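Local atomic coordinates of glucuronoarabinoxylan endo-1,4-beta-xylanase (PDB entry 4FMV), a protein that probably hydrolyses internal beta-1,4-linkages of xylan as a family 30 (subfamily 8) glycoside hydrolase, this chain being the catalytic part of a longer protein. Residues V33-R47 and A261-T275. Sequence-based numbering, arbitrary orientation.
Sequences VMNSLYGDLGYSILR and AYIYWWITWPNGLAT
I267 turns its three outer carbons toward helix 33-40 and strand 45-47, and most of the apolar contact gathers round it. Its CG2 meets L37 CD1 tip to tip at 3.5 Å, a tight fit, while the V33 and I267 side chains slide past each other in opposite directions, CG1 of V33 beside the same methyl. I267 CD1 reaches the edge of the Y38 ring and lies 4.2 Å from L46 CD1. Isoleucine suits this place: its two methyls touch V33, L37, Y38 and L46 at once.

Y43 and L273 approach from opposite directions, L273 CD1 lying at the ring edge 3.7 Å from Y43 CE2; tyrosine fits because Y43 OH is also hydrogen-bonded to A284 O. Inside the barrel of this (β/α)8 fold, I45 CD1 packs on A261 CB at 3.7 Å.

The polar part centres on R47. With CG anti to the backbone N (chi1 -179°) and an extended chain, its guanidinium arrives beside W265, NH1 3.5 Å from CZ3, the planes 56° apart. A water joins R47 NH1 (3.0 Å) to Y264 O (2.8 Å). Salt bridges to E232 and E177, with hydrogen bonds to N142 and S86, fix the group's rotation.

No direct hydrogen bond spans the two segments: apolar contacts join loop 267-275 to helix 33-40 and Y43, and strand 261-264 to strand 45-47, whereas R47's bonds are consistent with the C-terminal barrel end, where (β/α)8 glycosidases carry their active site.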
loop_
_atom_site.group_PDB
_atom_site.type_symbol
_atom_site.label_atom_id
_atom_site.label_comp_id
_atom_site.label_asym_id
_atom_site.label_seq_id
_atom_site.Cartn_x
_atom_site.Cartn_y
_atom_site.Cartn_z
ATOM N N VAL A 33 12.302 -13.220 8.372
ATOM C CA VAL A 33 11.396 -12.763 7.319
ATOM C C VAL A 33 11.267 -11.234 7.287
ATOM O O VAL A 33 11.297 -10.626 6.214
ATOM C CB VAL A 33 10.036 -13.424 7.470
ATOM C CG1 VAL A 33 9.000 -12.754 6.537
ATOM C CG2 VAL A 33 10.176 -14.917 7.166
ATOM N N MET A 34 11.138 -10.617 8.463
ATOM C CA MET A 34 11.093 -9.150 8.571
ATOM C C MET A 34 12.397 -8.494 8.100
ATOM O O MET A 34 12.371 -7.430 7.461
ATOM C CB MET A 34 10.747 -8.715 10.002
ATOM C CG MET A 34 9.361 -9.192 10.440
ATOM S SD MET A 34 8.015 -8.658 9.313
ATOM C CE MET A 34 7.847 -6.943 9.833
ATOM N N ASN A 35 13.533 -9.136 8.390
ATOM C CA ASN A 35 14.839 -8.624 7.931
ATOM C C ASN A 35 14.976 -8.708 6.426
ATOM O O ASN A 35 15.549 -7.816 5.793
ATOM C CB ASN A 35 16.017 -9.351 8.613
ATOM C CG ASN A 35 16.130 -9.028 10.095
ATOM O OD1 ASN A 35 15.540 -8.056 10.578
ATOM N ND2 ASN A 35 16.895 -9.851 10.831
ATOM N N SER A 36 14.434 -9.774 5.840
ATOM C CA SER A 36 14.463 -9.917 4.386
ATOM C C SER A 36 13.582 -8.860 3.724
ATOM O O SER A 36 13.995 -8.205 2.764
ATOM C CB SER A 36 14.008 -11.318 3.960
ATOM O OG SER A 36 14.931 -12.322 4.372
ATOM N N LEU A 37 12.358 -8.716 4.227
ATOM C CA LEU A 37 11.382 -7.818 3.611
ATOM C C LEU A 37 11.604 -6.351 3.965
ATOM O O LEU A 37 11.556 -5.471 3.089
ATOM C CB LEU A 37 9.962 -8.234 4.013
ATOM C CG LEU A 37 9.539 -9.604 3.466
ATOM C CD1 LEU A 37 8.087 -9.831 3.727
ATOM C CD2 LEU A 37 9.821 -9.681 1.950
ATOM N N TYR A 38 11.770 -6.086 5.259
ATOM C CA TYR A 38 11.945 -4.722 5.733
ATOM C C TYR A 38 13.364 -4.179 5.662
ATOM O O TYR A 38 13.534 -2.973 5.474
ATOM C CB TYR A 38 11.217 -4.487 7.075
ATOM C CG TYR A 38 9.727 -4.502 6.801
ATOM C CD1 TYR A 38 9.056 -5.710 6.559
ATOM C CD2 TYR A 38 9.014 -3.318 6.660
ATOM C CE1 TYR A 38 7.701 -5.738 6.247
ATOM C CE2 TYR A 38 7.651 -3.337 6.342
ATOM C CZ TYR A 38 7.008 -4.545 6.138
ATOM O OH TYR A 38 5.666 -4.559 5.813
ATOM N N GLY A 39 14.370 -5.015 5.944
ATOM C CA GLY A 39 15.749 -4.655 5.620
ATOM C C GLY A 39 16.283 -4.761 4.198
ATOM O O GLY A 39 16.510 -3.738 3.546
ATOM N N ASP A 40 16.313 -5.986 3.658
ATOM C CA ASP A 40 16.929 -6.269 2.358
ATOM C C ASP A 40 16.139 -5.591 1.252
ATOM O O ASP A 40 16.727 -4.926 0.419
ATOM C CB ASP A 40 16.985 -7.786 2.040
ATOM C CG ASP A 40 17.985 -8.551 2.921
ATOM O OD1 ASP A 40 18.817 -7.909 3.585
ATOM O OD2 ASP A 40 17.936 -9.796 2.947
ATOM N N LEU A 41 14.821 -5.798 1.233
ATOM C CA LEU A 41 13.969 -5.186 0.210
ATOM C C LEU A 41 13.427 -3.805 0.582
ATOM O O LEU A 41 12.686 -3.195 -0.195
ATOM C CB LEU A 41 12.805 -6.100 -0.167
ATOM C CG LEU A 41 13.203 -7.515 -0.579
ATOM C CD1 LEU A 41 12.001 -8.322 -1.059
ATOM C CD2 LEU A 41 14.300 -7.513 -1.628
ATOM N N GLY A 42 13.762 -3.334 1.778
ATOM C CA GLY A 42 13.445 -1.970 2.177
ATOM C C GLY A 42 11.967 -1.596 2.268
ATOM O O GLY A 42 11.627 -0.419 2.098
ATOM N N TYR A 43 11.084 -2.558 2.545
ATOM C CA TYR A 43 9.662 -2.219 2.716
ATOM C C TYR A 43 9.516 -1.156 3.811
ATOM O O TYR A 43 10.113 -1.258 4.897
ATOM C CB TYR A 43 8.807 -3.417 3.094
ATOM C CG TYR A 43 8.607 -4.448 2.027
ATOM C CD1 TYR A 43 9.347 -4.429 0.857
ATOM C CD2 TYR A 43 7.648 -5.441 2.186
ATOM C CE1 TYR A 43 9.164 -5.419 -0.118
ATOM C CE2 TYR A 43 7.474 -6.419 1.233
ATOM C CZ TYR A 43 8.218 -6.400 0.083
ATOM O OH TYR A 43 8.020 -7.396 -0.866
ATOM N N SER A 44 8.811 -0.084 3.462
ATOM C CA SER A 44 8.604 1.061 4.347
ATOM C C SER A 44 7.230 1.172 5.058
ATOM O O SER A 44 6.967 2.162 5.729
ATOM C CB SER A 44 8.943 2.330 3.573
ATOM O OG SER A 44 8.211 2.306 2.363
ATOM N N ILE A 45 6.337 0.207 4.849
ATOM C CA ILE A 45 5.029 0.231 5.493
ATOM C C ILE A 45 4.612 -1.194 5.872
ATOM O O ILE A 45 4.784 -2.124 5.083
ATOM C CB ILE A 45 3.922 0.836 4.574
ATOM C CG1 ILE A 45 4.330 2.210 4.042
ATOM C CG2 ILE A 45 2.577 0.917 5.321
ATOM C CD1 ILE A 45 3.312 2.816 3.038
ATOM N N LEU A 46 4.067 -1.349 7.077
ATOM C CA LEU A 46 3.480 -2.611 7.532
ATOM C C LEU A 46 2.038 -2.392 7.955
ATOM O O LEU A 46 1.727 -1.441 8.682
ATOM C CB LEU A 46 4.264 -3.178 8.738
ATOM C CG LEU A 46 3.683 -4.466 9.333
ATOM C CD1 LEU A 46 3.735 -5.660 8.342
ATOM C CD2 LEU A 46 4.413 -4.829 10.602
ATOM N N ARG A 47 1.163 -3.285 7.506
ATOM C CA ARG A 47 -0.247 -3.270 7.875
ATOM C C ARG A 47 -0.545 -4.402 8.859
ATOM O O ARG A 47 -0.387 -5.580 8.522
ATOM C CB ARG A 47 -1.124 -3.452 6.612
ATOM C CG ARG A 47 -2.633 -3.437 6.863
ATOM C CD ARG A 47 -3.396 -3.745 5.572
ATOM N NE ARG A 47 -4.858 -3.608 5.726
ATOM C CZ ARG A 47 -5.748 -4.435 5.187
ATOM N NH1 ARG A 47 -5.321 -5.457 4.472
ATOM N NH2 ARG A 47 -7.069 -4.216 5.333
ATOM N N ALA A 261 0.933 5.330 -1.801
ATOM C CA ALA A 261 1.457 4.062 -1.303
ATOM C C ALA A 261 0.776 2.867 -1.978
ATOM O O ALA A 261 -0.371 2.971 -2.410
ATOM C CB ALA A 261 1.254 3.978 0.207
ATOM N N TYR A 262 1.479 1.739 -2.056
ATOM C CA TYR A 262 0.890 0.490 -2.541
ATOM C C TYR A 262 1.293 -0.598 -1.547
ATOM O O TYR A 262 2.485 -0.886 -1.373
ATOM C CB TYR A 262 1.372 0.162 -3.962
ATOM C CG TYR A 262 0.744 -1.092 -4.589
ATOM C CD1 TYR A 262 1.145 -2.368 -4.198
ATOM C CD2 TYR A 262 -0.219 -0.986 -5.584
ATOM C CE1 TYR A 262 0.610 -3.502 -4.780
ATOM C CE2 TYR A 262 -0.784 -2.128 -6.166
ATOM C CZ TYR A 262 -0.366 -3.381 -5.746
ATOM O OH TYR A 262 -0.912 -4.514 -6.322
ATOM N N ILE A 263 0.308 -1.194 -0.877
ATOM C CA ILE A 263 0.595 -2.165 0.176
ATOM C C ILE A 263 0.016 -3.528 -0.179
ATOM O O ILE A 263 -1.186 -3.669 -0.373
ATOM C CB ILE A 263 0.030 -1.714 1.552
ATOM C CG1 ILE A 263 0.677 -0.406 2.015
ATOM C CG2 ILE A 263 0.217 -2.806 2.616
ATOM C CD1 ILE A 263 -0.238 0.823 1.906
ATOM N N TYR A 264 0.893 -4.522 -0.269
ATOM C CA TYR A 264 0.517 -5.895 -0.562
ATOM C C TYR A 264 -0.298 -6.495 0.600
ATOM O O TYR A 264 -0.297 -5.995 1.718
ATOM C CB TYR A 264 1.788 -6.746 -0.850
ATOM C CG TYR A 264 1.543 -8.065 -1.570
ATOM C CD1 TYR A 264 1.538 -8.131 -2.960
ATOM C CD2 TYR A 264 1.331 -9.253 -0.855
ATOM C CE1 TYR A 264 1.319 -9.333 -3.623
ATOM C CE2 TYR A 264 1.094 -10.468 -1.516
ATOM C CZ TYR A 264 1.097 -10.495 -2.898
ATOM O OH TYR A 264 0.848 -11.671 -3.566
ATOM N N TRP A 265 -0.982 -7.584 0.310
ATOM C CA TRP A 265 -1.683 -8.385 1.300
ATOM C C TRP A 265 -0.651 -9.184 2.147
ATOM O O TRP A 265 0.497 -8.745 2.311
ATOM C CB TRP A 265 -2.748 -9.252 0.608
ATOM C CG TRP A 265 -3.593 -10.135 1.480
ATOM C CD1 TRP A 265 -4.058 -11.380 1.154
ATOM C CD2 TRP A 265 -4.091 -9.860 2.806
ATOM N NE1 TRP A 265 -4.800 -11.898 2.192
ATOM C CE2 TRP A 265 -4.834 -10.988 3.216
ATOM C CE3 TRP A 265 -3.973 -8.781 3.684
ATOM C CZ2 TRP A 265 -5.454 -11.064 4.466
ATOM C CZ3 TRP A 265 -4.596 -8.858 4.929
ATOM C CH2 TRP A 265 -5.324 -9.992 5.305
ATOM N N TRP A 266 -1.112 -10.207 2.857
ATOM C CA TRP A 266 -0.338 -10.841 3.914
ATOM C C TRP A 266 0.970 -11.541 3.523
ATOM O O TRP A 266 1.182 -11.949 2.367
ATOM C CB TRP A 266 -1.244 -11.779 4.739
ATOM C CG TRP A 266 -1.918 -12.881 3.964
ATOM C CD1 TRP A 266 -1.669 -13.272 2.665
ATOM C CD2 TRP A 266 -2.974 -13.729 4.440
ATOM N NE1 TRP A 266 -2.502 -14.318 2.317
ATOM C CE2 TRP A 266 -3.313 -14.613 3.386
ATOM C CE3 TRP A 266 -3.663 -13.825 5.654
ATOM C CZ2 TRP A 266 -4.303 -15.582 3.518
ATOM C CZ3 TRP A 266 -4.656 -14.787 5.786
ATOM C CH2 TRP A 266 -4.962 -15.658 4.723
ATOM N N ILE A 267 1.863 -11.668 4.509
ATOM C CA ILE A 267 3.232 -12.062 4.226
ATOM C C ILE A 267 3.474 -13.567 4.165
ATOM O O ILE A 267 3.843 -14.069 3.097
ATOM C CB ILE A 267 4.267 -11.405 5.169
ATOM C CG1 ILE A 267 4.315 -9.887 4.938
ATOM C CG2 ILE A 267 5.634 -12.011 4.922
ATOM C CD1 ILE A 267 4.836 -9.093 6.158
ATOM N N THR A 268 3.288 -14.323 5.245
ATOM C CA THR A 268 3.780 -15.682 5.059
ATOM C C THR A 268 2.610 -16.600 4.750
ATOM O O THR A 268 2.202 -17.421 5.566
ATOM C CB THR A 268 4.383 -16.117 6.420
ATOM O OG1 THR A 268 3.475 -15.751 7.476
ATOM C CG2 THR A 268 5.706 -15.365 6.681
ATOM N N TRP A 269 2.321 -16.645 3.459
ATOM C CA TRP A 269 1.204 -17.384 2.873
ATOM C C TRP A 269 1.591 -17.677 1.431
ATOM O O TRP A 269 2.361 -16.912 0.866
ATOM C CB TRP A 269 -0.065 -16.541 2.948
ATOM C CG TRP A 269 -0.574 -16.389 4.352
ATOM C CD1 TRP A 269 -0.273 -15.395 5.245
ATOM C CD2 TRP A 269 -1.483 -17.267 5.023
ATOM N NE1 TRP A 269 -0.934 -15.609 6.436
ATOM C CE2 TRP A 269 -1.695 -16.743 6.320
ATOM C CE3 TRP A 269 -2.144 -18.445 4.651
ATOM C CZ2 TRP A 269 -2.532 -17.359 7.243
ATOM C CZ3 TRP A 269 -2.975 -19.058 5.576
ATOM C CH2 TRP A 269 -3.162 -18.513 6.853
ATOM N N PRO A 270 1.030 -18.727 0.816
ATOM C CA PRO A 270 1.307 -19.038 -0.595
ATOM C C PRO A 270 0.938 -17.923 -1.586
ATOM O O PRO A 270 1.658 -17.733 -2.572
ATOM C CB PRO A 270 0.428 -20.260 -0.853
ATOM C CG PRO A 270 0.327 -20.937 0.502
ATOM C CD PRO A 270 0.268 -19.802 1.487
ATOM N N ASN A 271 -0.161 -17.207 -1.347
ATOM C CA ASN A 271 -0.499 -16.056 -2.197
ATOM C C ASN A 271 0.143 -14.800 -1.622
ATOM O O ASN A 271 -0.121 -13.681 -2.079
ATOM C CB ASN A 271 -2.011 -15.884 -2.376
ATOM C CG ASN A 271 -2.741 -15.682 -1.068
ATOM O OD1 ASN A 271 -2.251 -16.067 -0.009
ATOM N ND2 ASN A 271 -3.928 -15.079 -1.134
ATOM N N GLY A 272 0.952 -15.005 -0.582
ATOM C CA GLY A 272 1.687 -13.932 0.067
ATOM C C GLY A 272 3.072 -13.735 -0.527
ATOM O O GLY A 272 3.272 -13.929 -1.728
ATOM N N LEU A 273 3.984 -13.187 0.269
ATOM C CA LEU A 273 5.363 -12.962 -0.170
ATOM C C LEU A 273 6.474 -13.897 0.337
ATOM O O LEU A 273 7.619 -13.797 -0.120
ATOM C CB LEU A 273 5.735 -11.517 0.169
ATOM C CG LEU A 273 4.714 -10.486 -0.321
ATOM C CD1 LEU A 273 5.062 -9.097 0.212
ATOM C CD2 LEU A 273 4.662 -10.514 -1.825
ATOM N N ALA A 274 6.169 -14.791 1.264
ATOM C CA ALA A 274 7.264 -15.536 1.907
ATOM C C ALA A 274 6.741 -16.803 2.561
ATOM O O ALA A 274 5.534 -16.911 2.790
ATOM C CB ALA A 274 7.941 -14.657 2.941
ATOM N N THR A 275 7.616 -17.760 2.881
ATOM C CA THR A 275 7.168 -18.797 3.799
ATOM C C THR A 275 7.595 -18.380 5.189
ATOM O O THR A 275 8.459 -17.512 5.354
ATOM C CB THR A 275 7.807 -20.178 3.490
ATOM O OG1 THR A 275 9.207 -20.140 3.766
ATOM C CG2 THR A 275 7.588 -20.603 2.030
HETATM O O HOH W 1 -2.745 -5.464 2.939
#